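Local coordinates for DUF1460 domain-containing protein (PDB 2IM9) that is of unknown function but belongs to an N-acetylmuramoyl-L-alanine amidase-like family of the papain-type peptidase clan, possibly cleaving amide bonds of the peptidoglycan, at residues 26-38 with 77-91. Sequence-based numbering, arbitrary orientation.
Sequences NSAAIEEQANSSI and GPNARYDQFPRYRVD
The extended end of the loop 77-91, from Pro-86 onward, follows the first turns of helix 27-45, with Ser-27 beside Pro-86 (CA to CA 4.7 Å) and Ala-34 beside Arg-89 (5.2 Å); Pro-78, in the type II turn 77-80, comes back against Ala-28. Glu-31 holds the middle. Its chain, extended beyond CG (chi2 -179°), carries the carboxylate out to a side-on, two-nitrogen salt bridge with Arg-87, OE1 taking NH2 at 2.7 Å and OE2 taking NE at 2.9 Å. On its anti side OE2 also accepts the backbone N of Arg-87 (2.8 Å), so three bonds fix the carboxylate. Ser-27 OG donates to Gln-84 O (2.5 Å), in the carbonyl plane. Ile-30 sets CG2 against Arg-89 CB (3.4 Å) and CD1 over a face of the guanidinium, whose edge is clamped by Asp-91. Ala-34 CB abuts the edge of the Tyr-88 ring, and Tyr-88 OH donates to a lone pair of Asn-35 OD1 (2.6 Å). Val-90 packs CG1 on Ala-34 and Ile-38, CG2 on Gln-33 and Ser-37. One water bridges Ile-30 O, Gln-33 OE1 and Val-90 N. The contact thus fastens helix 27-45 to the loop between helices 53-63 and 95-107; helix 111-122 packs beside Asn-35, Ile-38 and Tyr-88, and its Gln-115 NE2 also hydrogen-bonds the Tyr-88 hydroxyl.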
ATOM      1  N   ASN A  26      -0.993 -12.795 -19.676  1.00 25.46           N
ATOM      2  CA  ASN A  26      -2.032 -13.852 -19.510  1.00 23.64           C
ATOM      3  C   ASN A  26      -2.412 -13.902 -18.064  1.00 22.09           C
ATOM      4  O   ASN A  26      -1.845 -14.683 -17.273  1.00 20.91           O
ATOM      5  CB  ASN A  26      -1.535 -15.229 -19.921  1.00 25.14           C
ATOM      6  CG  ASN A  26      -2.677 -16.262 -20.017  1.00 27.39           C
ATOM      7  OD1 ASN A  26      -3.726 -16.145 -19.360  1.00 26.18           O
ATOM      8  ND2 ASN A  26      -2.462 -17.290 -20.843  1.00 31.68           N
ATOM      9  N   SER A  27      -3.379 -13.058 -17.731  1.00 20.22           N
ATOM     10  CA  SER A  27      -3.823 -12.903 -16.353  1.00 18.71           C
ATOM     11  C   SER A  27      -4.360 -14.169 -15.725  1.00 18.06           C
ATOM     12  O   SER A  27      -4.060 -14.431 -14.566  1.00 17.55           O
ATOM     13  CB  SER A  27      -4.852 -11.775 -16.245  1.00 18.88           C
ATOM     14  OG  SER A  27      -4.199 -10.558 -16.556  1.00 19.09           O
ATOM     15  N   ALA A  28      -5.139 -14.957 -16.464  1.00 17.65           N
ATOM     16  CA  ALA A  28      -5.641 -16.206 -15.889  1.00 17.41           C
ATOM     17  C   ALA A  28      -4.495 -17.141 -15.509  1.00 17.00           C
ATOM     18  O   ALA A  28      -4.526 -17.768 -14.451  1.00 17.55           O
ATOM     19  CB  ALA A  28      -6.616 -16.884 -16.829  1.00 17.90           C
ATOM     20  N   ALA A  29      -3.480 -17.229 -16.364  1.00 16.60           N
ATOM     21  CA  ALA A  29      -2.336 -18.119 -16.099  1.00 16.73           C
ATOM     22  C   ALA A  29      -1.523 -17.657 -14.899  1.00 16.33           C
ATOM     23  O   ALA A  29      -1.046 -18.468 -14.105  1.00 15.64           O
ATOM     24  CB  ALA A  29      -1.449 -18.225 -17.321  1.00 17.92           C
ATOM     25  N   ILE A  30      -1.359 -16.340 -14.785  1.00 15.91           N
ATOM     26  CA  ILE A  30      -0.654 -15.751 -13.661  1.00 15.93           C
ATOM     27  C   ILE A  30      -1.371 -16.074 -12.345  1.00 15.68           C
ATOM     28  O   ILE A  30      -0.751 -16.501 -11.365  1.00 14.98           O
ATOM     29  CB  ILE A  30      -0.488 -14.231 -13.854  1.00 15.19           C
ATOM     30  CG1 ILE A  30       0.432 -13.952 -15.049  1.00 17.72           C
ATOM     31  CG2 ILE A  30       0.040 -13.585 -12.580  1.00 14.63           C
ATOM     32  CD1 ILE A  30       0.393 -12.487 -15.519  1.00 17.82           C
ATOM     33  N   GLU A  31      -2.689 -15.908 -12.344  1.00 15.53           N
ATOM     34  CA  GLU A  31      -3.484 -16.241 -11.163  1.00 16.37           C
ATOM     35  C   GLU A  31      -3.411 -17.725 -10.823  1.00 17.34           C
ATOM     36  O   GLU A  31      -3.395 -18.096  -9.638  1.00 17.40           O
ATOM     37  CB  GLU A  31      -4.932 -15.818 -11.367  1.00 16.05           C
ATOM     38  CG  GLU A  31      -5.138 -14.297 -11.401  1.00 16.63           C
ATOM     39  CD  GLU A  31      -6.596 -13.927 -11.575  1.00 18.64           C
ATOM     40  OE1 GLU A  31      -7.434 -14.849 -11.743  1.00 23.29           O
ATOM     41  OE2 GLU A  31      -6.924 -12.718 -11.569  1.00 16.24           O
ATOM     42  N   GLU A  32      -3.366 -18.572 -11.851  1.00 17.80           N
ATOM     43  CA  GLU A  32      -3.304 -20.022 -11.628  1.00 19.05           C
ATOM     44  C   GLU A  32      -2.013 -20.404 -10.951  1.00 19.02           C
ATOM     45  O   GLU A  32      -2.011 -21.250 -10.043  1.00 19.40           O
ATOM     46  CB  GLU A  32      -3.465 -20.823 -12.930  1.00 19.74           C
ATOM     47  CG  GLU A  32      -4.895 -20.890 -13.422  1.00 22.25           C
ATOM     48  N   GLN A  33      -0.915 -19.783 -11.381  1.00 18.98           N
ATOM     49  CA  GLN A  33       0.388 -19.979 -10.730  1.00 20.38           C
ATOM     50  C   GLN A  33       0.315 -19.556  -9.267  1.00 18.96           C
ATOM     51  O   GLN A  33       0.835 -20.251  -8.375  1.00 18.83           O
ATOM     52  CB  GLN A  33       1.487 -19.168 -11.441  1.00 20.83           C
ATOM     53  CG  GLN A  33       2.801 -19.061 -10.636  1.00 24.56           C
ATOM     54  CD  GLN A  33       3.817 -18.049 -11.205  1.00 24.57           C
ATOM     55  OE1 GLN A  33       3.559 -16.841 -11.306  1.00 25.57           O
ATOM     56  NE2 GLN A  33       4.994 -18.556 -11.570  1.00 30.95           N
ATOM     57  N   ALA A  34      -0.312 -18.404  -9.021  1.00 17.88           N
ATOM     58  CA  ALA A  34      -0.471 -17.908  -7.646  1.00 17.41           C
ATOM     59  C   ALA A  34      -1.319 -18.841  -6.792  1.00 17.36           C
ATOM     60  O   ALA A  34      -1.015 -19.036  -5.612  1.00 17.28           O
ATOM     61  CB  ALA A  34      -1.073 -16.507  -7.645  1.00 17.63           C
ATOM     62  N   ASN A  35      -2.401 -19.388  -7.360  1.00 17.78           N
ATOM     63  CA  ASN A  35      -3.228 -20.361  -6.628  1.00 17.87           C
ATOM     64  C   ASN A  35      -2.393 -21.542  -6.130  1.00 18.37           C
ATOM     65  O   ASN A  35      -2.513 -21.948  -4.974  1.00 17.76           O
ATOM     66  CB  ASN A  35      -4.390 -20.860  -7.501  1.00 17.51           C
ATOM     67  CG  ASN A  35      -5.407 -19.782  -7.787  1.00 17.69           C
ATOM     68  OD1 ASN A  35      -5.491 -18.785  -7.069  1.00 17.86           O
ATOM     69  ND2 ASN A  35      -6.195 -19.973  -8.855  1.00 18.15           N
ATOM     70  N   SER A  36      -1.527 -22.071  -6.993  1.00 18.38           N
ATOM     71  CA  SER A  36      -0.679 -23.197  -6.626  1.00 19.40           C
ATOM     72  C   SER A  36       0.301 -22.808  -5.511  1.00 19.24           C
ATOM     73  O   SER A  36       0.393 -23.509  -4.507  1.00 19.15           O
ATOM     74  CB  SER A  36       0.028 -23.766  -7.875  1.00 20.65           C
ATOM     75  OG  SER A  36       0.807 -24.896  -7.537  1.00 22.53           O
ATOM     76  N   SER A  37       0.978 -21.663  -5.661  1.00 18.57           N
ATOM     77  CA  SER A  37       1.963 -21.191  -4.676  0.50 18.16           C
ATOM     78  C   SER A  37       1.360 -20.852  -3.314  1.00 18.56           C
ATOM     79  O   SER A  37       1.941 -21.170  -2.265  1.00 18.82           O
ATOM     80  CB  SER A  37       2.707 -19.968  -5.217  0.50 18.32           C
ATOM     81  OG  SER A  37       3.479 -20.325  -6.344  0.50 16.59           O
ATOM     82  N   ILE A  38       0.200 -20.208  -3.332  1.00 17.23           N
ATOM     83  CA  ILE A  38      -0.501 -19.812  -2.108  1.00 17.38           C
ATOM     84  C   ILE A  38      -1.066 -21.027  -1.362  1.00 17.53           C
ATOM     85  O   ILE A  38      -0.942 -21.113  -0.133  1.00 17.35           O
ATOM     86  CB  ILE A  38      -1.574 -18.752  -2.414  1.00 16.75           C
ATOM     87  CG1 ILE A  38      -0.861 -17.458  -2.860  1.00 16.59           C
ATOM     88  CG2 ILE A  38      -2.436 -18.488  -1.182  1.00 15.57           C
ATOM     89  CD1 ILE A  38      -1.776 -16.411  -3.546  1.00 18.30           C
ATOM     90  N   GLY A  77      -8.789  -8.325 -13.057  1.00 15.04           N
ATOM     91  CA  GLY A  77      -8.745  -9.729 -13.462  1.00 16.00           C
ATOM     92  C   GLY A  77      -9.121  -9.987 -14.907  1.00 16.74           C
ATOM     93  O   GLY A  77      -9.455  -9.063 -15.667  1.00 16.72           O
ATOM     94  N   PRO A  78      -9.109 -11.265 -15.303  1.00 16.66           N
ATOM     95  CA  PRO A  78      -9.492 -11.621 -16.657  1.00 18.39           C
ATOM     96  C   PRO A  78     -10.897 -11.101 -16.932  1.00 18.05           C
ATOM     97  O   PRO A  78     -11.737 -11.061 -16.021  1.00 20.19           O
ATOM     98  CB  PRO A  78      -9.488 -13.165 -16.624  1.00 18.16           C
ATOM     99  CG  PRO A  78      -8.512 -13.519 -15.538  1.00 18.07           C
ATOM    100  CD  PRO A  78      -8.749 -12.445 -14.482  1.00 16.86           C
ATOM    101  N   ASN A  79     -11.147 -10.684 -18.165  1.00 18.51           N
ATOM    102  CA  ASN A  79     -12.455 -10.224 -18.578  1.00 18.34           C
ATOM    103  C   ASN A  79     -12.906  -8.919 -17.927  1.00 17.36           C
ATOM    104  O   ASN A  79     -14.061  -8.531 -18.084  1.00 16.67           O
ATOM    105  CB  ASN A  79     -13.515 -11.321 -18.341  1.00 18.93           C
ATOM    106  CG  ASN A  79     -13.086 -12.670 -18.898  1.00 21.96           C
ATOM    107  OD1 ASN A  79     -12.846 -12.795 -20.100  1.00 24.57           O
ATOM    108  ND2 ASN A  79     -12.995 -13.688 -18.029  1.00 21.17           N
ATOM    109  N   ALA A  80     -12.009  -8.242 -17.204  1.00 15.74           N
ATOM    110  CA  ALA A  80     -12.400  -6.993 -16.554  1.00 15.43           C
ATOM    111  C   ALA A  80     -12.706  -5.897 -17.573  1.00 15.09           C
ATOM    112  O   ALA A  80     -12.184  -5.914 -18.685  1.00 15.24           O
ATOM    113  CB  ALA A  80     -11.310  -6.533 -15.582  1.00 16.02           C
ATOM    114  N   ARG A  81     -13.543  -4.937 -17.194  1.00 14.81           N
ATOM    115  CA  ARG A  81     -13.975  -3.916 -18.154  1.00 14.52           C
ATOM    116  C   ARG A  81     -12.839  -2.944 -18.471  1.00 15.38           C
ATOM    117  O   ARG A  81     -12.663  -2.556 -19.629  1.00 15.40           O
ATOM    118  CB  ARG A  81     -15.197  -3.160 -17.608  1.00 14.23           C
ATOM    119  CG  ARG A  81     -15.738  -2.040 -18.557  1.00 13.27           C
ATOM    120  CD  ARG A  81     -16.079  -2.558 -19.948  1.00 16.24           C
ATOM    121  NE  ARG A  81     -16.860  -1.569 -20.701  1.00 18.54           N
ATOM    122  CZ  ARG A  81     -17.372  -1.797 -21.903  1.00 20.77           C
ATOM    123  NH1 ARG A  81     -17.191  -2.980 -22.489  1.00 22.49           N
ATOM    124  NH2 ARG A  81     -18.073  -0.850 -22.510  1.00 22.11           N
ATOM    125  N   TYR A  82     -12.091  -2.522 -17.444  1.00 14.76           N
ATOM    126  CA  TYR A  82     -11.090  -1.450 -17.635  1.00 15.04           C
ATOM    127  C   TYR A  82      -9.652  -1.908 -17.469  1.00 15.18           C
ATOM    128  O   TYR A  82      -8.764  -1.407 -18.157  1.00 16.50           O
ATOM    129  CB  TYR A  82     -11.365  -0.259 -16.691  1.00 15.37           C
ATOM    130  CG  TYR A  82     -12.788   0.214 -16.819  1.00 14.43           C
ATOM    131  CD1 TYR A  82     -13.200   0.941 -17.940  1.00 14.67           C
ATOM    132  CD2 TYR A  82     -13.732  -0.086 -15.831  1.00 13.85           C
ATOM    133  CE1 TYR A  82     -14.549   1.349 -18.087  1.00 16.58           C
ATOM    134  CE2 TYR A  82     -15.076   0.329 -15.955  1.00 15.35           C
ATOM    135  CZ  TYR A  82     -15.465   1.039 -17.094  1.00 17.57           C
ATOM    136  OH  TYR A  82     -16.772   1.437 -17.248  1.00 18.39           O
ATOM    137  N   ASP A  83      -9.404  -2.829 -16.537  1.00 14.56           N
ATOM    138  CA  ASP A  83      -8.032  -3.218 -16.221  1.00 13.78           C
ATOM    139  C   ASP A  83      -7.961  -4.719 -15.998  1.00 14.12           C
ATOM    140  O   ASP A  83      -8.362  -5.210 -14.945  1.00 12.83           O
ATOM    141  CB  ASP A  83      -7.525  -2.470 -14.971  1.00 13.91           C
ATOM    142  CG  ASP A  83      -6.043  -2.706 -14.703  1.00 13.33           C
ATOM    143  OD1 ASP A  83      -5.426  -3.626 -15.333  1.00 14.05           O
ATOM    144  OD2 ASP A  83      -5.474  -1.950 -13.881  1.00 14.73           O
ATOM    145  N   GLN A  84      -7.455  -5.431 -17.007  1.00 13.92           N
ATOM    146  CA  GLN A  84      -7.478  -6.910 -17.034  1.00 14.43           C
ATOM    147  C   GLN A  84      -6.182  -7.540 -16.529  1.00 14.81           C
ATOM    148  O   GLN A  84      -5.904  -8.732 -16.779  1.00 15.26           O
ATOM    149  CB  GLN A  84      -7.814  -7.396 -18.457  1.00 14.08           C
ATOM    150  CG  GLN A  84      -9.176  -6.849 -18.972  1.00 15.25           C
ATOM    151  CD  GLN A  84      -9.548  -7.381 -20.359  1.00 17.24           C
ATOM    152  OE1 GLN A  84      -8.681  -7.781 -21.149  1.00 19.19           O
ATOM    153  NE2 GLN A  84     -10.840  -7.373 -20.656  1.00 19.14           N
ATOM    154  N   PHE A  85      -5.387  -6.753 -15.802  1.00 13.77           N
ATOM    155  CA  PHE A  85      -4.271  -7.335 -15.057  1.00 14.02           C
ATOM    156  C   PHE A  85      -4.818  -8.253 -13.942  1.00 14.10           C
ATOM    157  O   PHE A  85      -5.991  -8.117 -13.534  1.00 14.94           O
ATOM    158  CB  PHE A  85      -3.384  -6.229 -14.480  1.00 14.32           C
ATOM    159  CG  PHE A  85      -2.183  -5.904 -15.330  1.00 13.86           C
ATOM    160  CD1 PHE A  85      -2.325  -5.644 -16.704  1.00 17.16           C
ATOM    161  CD2 PHE A  85      -0.908  -5.901 -14.775  1.00 15.97           C
ATOM    162  CE1 PHE A  85      -1.223  -5.359 -17.499  1.00 18.15           C
ATOM    163  CE2 PHE A  85       0.220  -5.603 -15.573  1.00 18.01           C
ATOM    164  CZ  PHE A  85       0.044  -5.323 -16.940  1.00 18.07           C
ATOM    165  N   PRO A  86      -3.987  -9.197 -13.464  1.00 14.73           N
ATOM    166  CA  PRO A  86      -4.478 -10.226 -12.546  1.00 14.22           C
ATOM    167  C   PRO A  86      -4.961  -9.633 -11.223  1.00 13.99           C
ATOM    168  O   PRO A  86      -4.505  -8.564 -10.802  1.00 14.56           O
ATOM    169  CB  PRO A  86      -3.258 -11.115 -12.283  1.00 15.25           C
ATOM    170  CG  PRO A  86      -2.084 -10.417 -12.872  1.00 15.52           C
ATOM    171  CD  PRO A  86      -2.548  -9.326 -13.774  1.00 15.21           C
ATOM    172  N   ARG A  87      -5.860 -10.354 -10.561  1.00 13.04           N
ATOM    173  CA  ARG A  87      -6.367  -9.943  -9.256  1.00 13.64           C
ATOM    174  C   ARG A  87      -5.363 -10.129  -8.121  1.00 13.79           C
ATOM    175  O   ARG A  87      -5.422  -9.429  -7.091  1.00 13.47           O
ATOM    176  CB  ARG A  87      -7.646 -10.730  -8.967  1.00 13.43           C
ATOM    177  CG  ARG A  87      -8.767 -10.204  -9.846  1.00 14.28           C
ATOM    178  CD  ARG A  87      -9.940 -11.153  -9.877  1.00 15.77           C
ATOM    179  NE  ARG A  87      -9.607 -12.362 -10.620  1.00 15.63           N
ATOM    180  CZ  ARG A  87     -10.462 -13.347 -10.828  1.00 14.70           C
ATOM    181  NH1 ARG A  87     -11.694 -13.239 -10.326  1.00 16.43           N
ATOM    182  NH2 ARG A  87     -10.078 -14.408 -11.536  1.00 14.05           N
ATOM    183  N   TYR A  88      -4.462 -11.092  -8.306  1.00 14.09           N
ATOM    184  CA  TYR A  88      -3.336 -11.345  -7.394  1.00 13.86           C
ATOM    185  C   TYR A  88      -2.274 -12.146  -8.159  1.00 13.71           C
ATOM    186  O   TYR A  88      -2.564 -12.773  -9.189  1.00 13.28           O
ATOM    187  CB  TYR A  88      -3.774 -12.124  -6.145  1.00 14.84           C
ATOM    188  CG  TYR A  88      -4.600 -13.348  -6.488  1.00 16.22           C
ATOM    189  CD1 TYR A  88      -3.988 -14.590  -6.707  1.00 16.22           C
ATOM    190  CD2 TYR A  88      -5.992 -13.253  -6.607  1.00 18.09           C
ATOM    191  CE1 TYR A  88      -4.741 -15.724  -7.043  1.00 17.63           C
ATOM    192  CE2 TYR A  88      -6.763 -14.362  -6.934  1.00 17.81           C
ATOM    193  CZ  TYR A  88      -6.133 -15.596  -7.155  1.00 17.23           C
ATOM    194  OH  TYR A  88      -6.899 -16.691  -7.481  1.00 20.60           O
ATOM    195  N   ARG A  89      -1.040 -12.083  -7.677  1.00 13.30           N
ATOM    196  CA  ARG A  89       0.070 -12.765  -8.340  1.00 13.83           C
ATOM    197  C   ARG A  89       1.235 -12.923  -7.389  1.00 14.47           C
ATOM    198  O   ARG A  89       1.310 -12.230  -6.362  1.00 14.91           O
ATOM    199  CB  ARG A  89       0.508 -11.979  -9.585  1.00 13.83           C
ATOM    200  CG  ARG A  89       1.112 -10.615  -9.273  1.00 13.65           C
ATOM    201  CD  ARG A  89       1.091  -9.705 -10.480  1.00 15.55           C
ATOM    202  NE  ARG A  89       1.875 -10.253 -11.611  1.00 15.49           N
ATOM    203  CZ  ARG A  89       1.951  -9.692 -12.822  1.00 17.56           C
ATOM    204  NH1 ARG A  89       1.287  -8.578 -13.097  1.00 18.15           N
ATOM    205  NH2 ARG A  89       2.686 -10.269 -13.786  1.00 17.81           N
ATOM    206  N   VAL A  90       2.160 -13.819  -7.729  1.00 14.73           N
ATOM    207  CA  VAL A  90       3.349 -14.016  -6.878  1.00 16.52           C
ATOM    208  C   VAL A  90       4.652 -13.766  -7.623  1.00 16.88           C
ATOM    209  O   VAL A  90       5.733 -14.001  -7.070  1.00 19.04           O
ATOM    210  CB  VAL A  90       3.377 -15.430  -6.269  1.00 16.13           C
ATOM    211  CG1 VAL A  90       2.216 -15.599  -5.272  1.00 16.22           C
ATOM    212  CG2 VAL A  90       3.320 -16.499  -7.375  1.00 16.17           C
ATOM    213  N   ASP A  91       4.554 -13.311  -8.865  1.00 17.98           N
ATOM    214  CA  ASP A  91       5.720 -13.138  -9.745  1.00 18.68           C
ATOM    215  C   ASP A  91       6.206 -11.680  -9.826  1.00 18.45           C
ATOM    216  O   ASP A  91       7.212 -11.390 -10.469  1.00 18.40           O
ATOM    217  CB  ASP A  91       5.399 -13.648 -11.156  1.00 19.55           C
ATOM    218  CG  ASP A  91       4.343 -12.806 -11.849  1.00 21.45           C
ATOM    219  OD1 ASP A  91       3.370 -12.415 -11.175  1.00 21.25           O
ATOM    220  OD2 ASP A  91       4.480 -12.516 -13.056  1.00 24.27           O
TER
HETATM  221  O   HOH W   1       1.582 -15.519 -10.038  1.00 15.21           O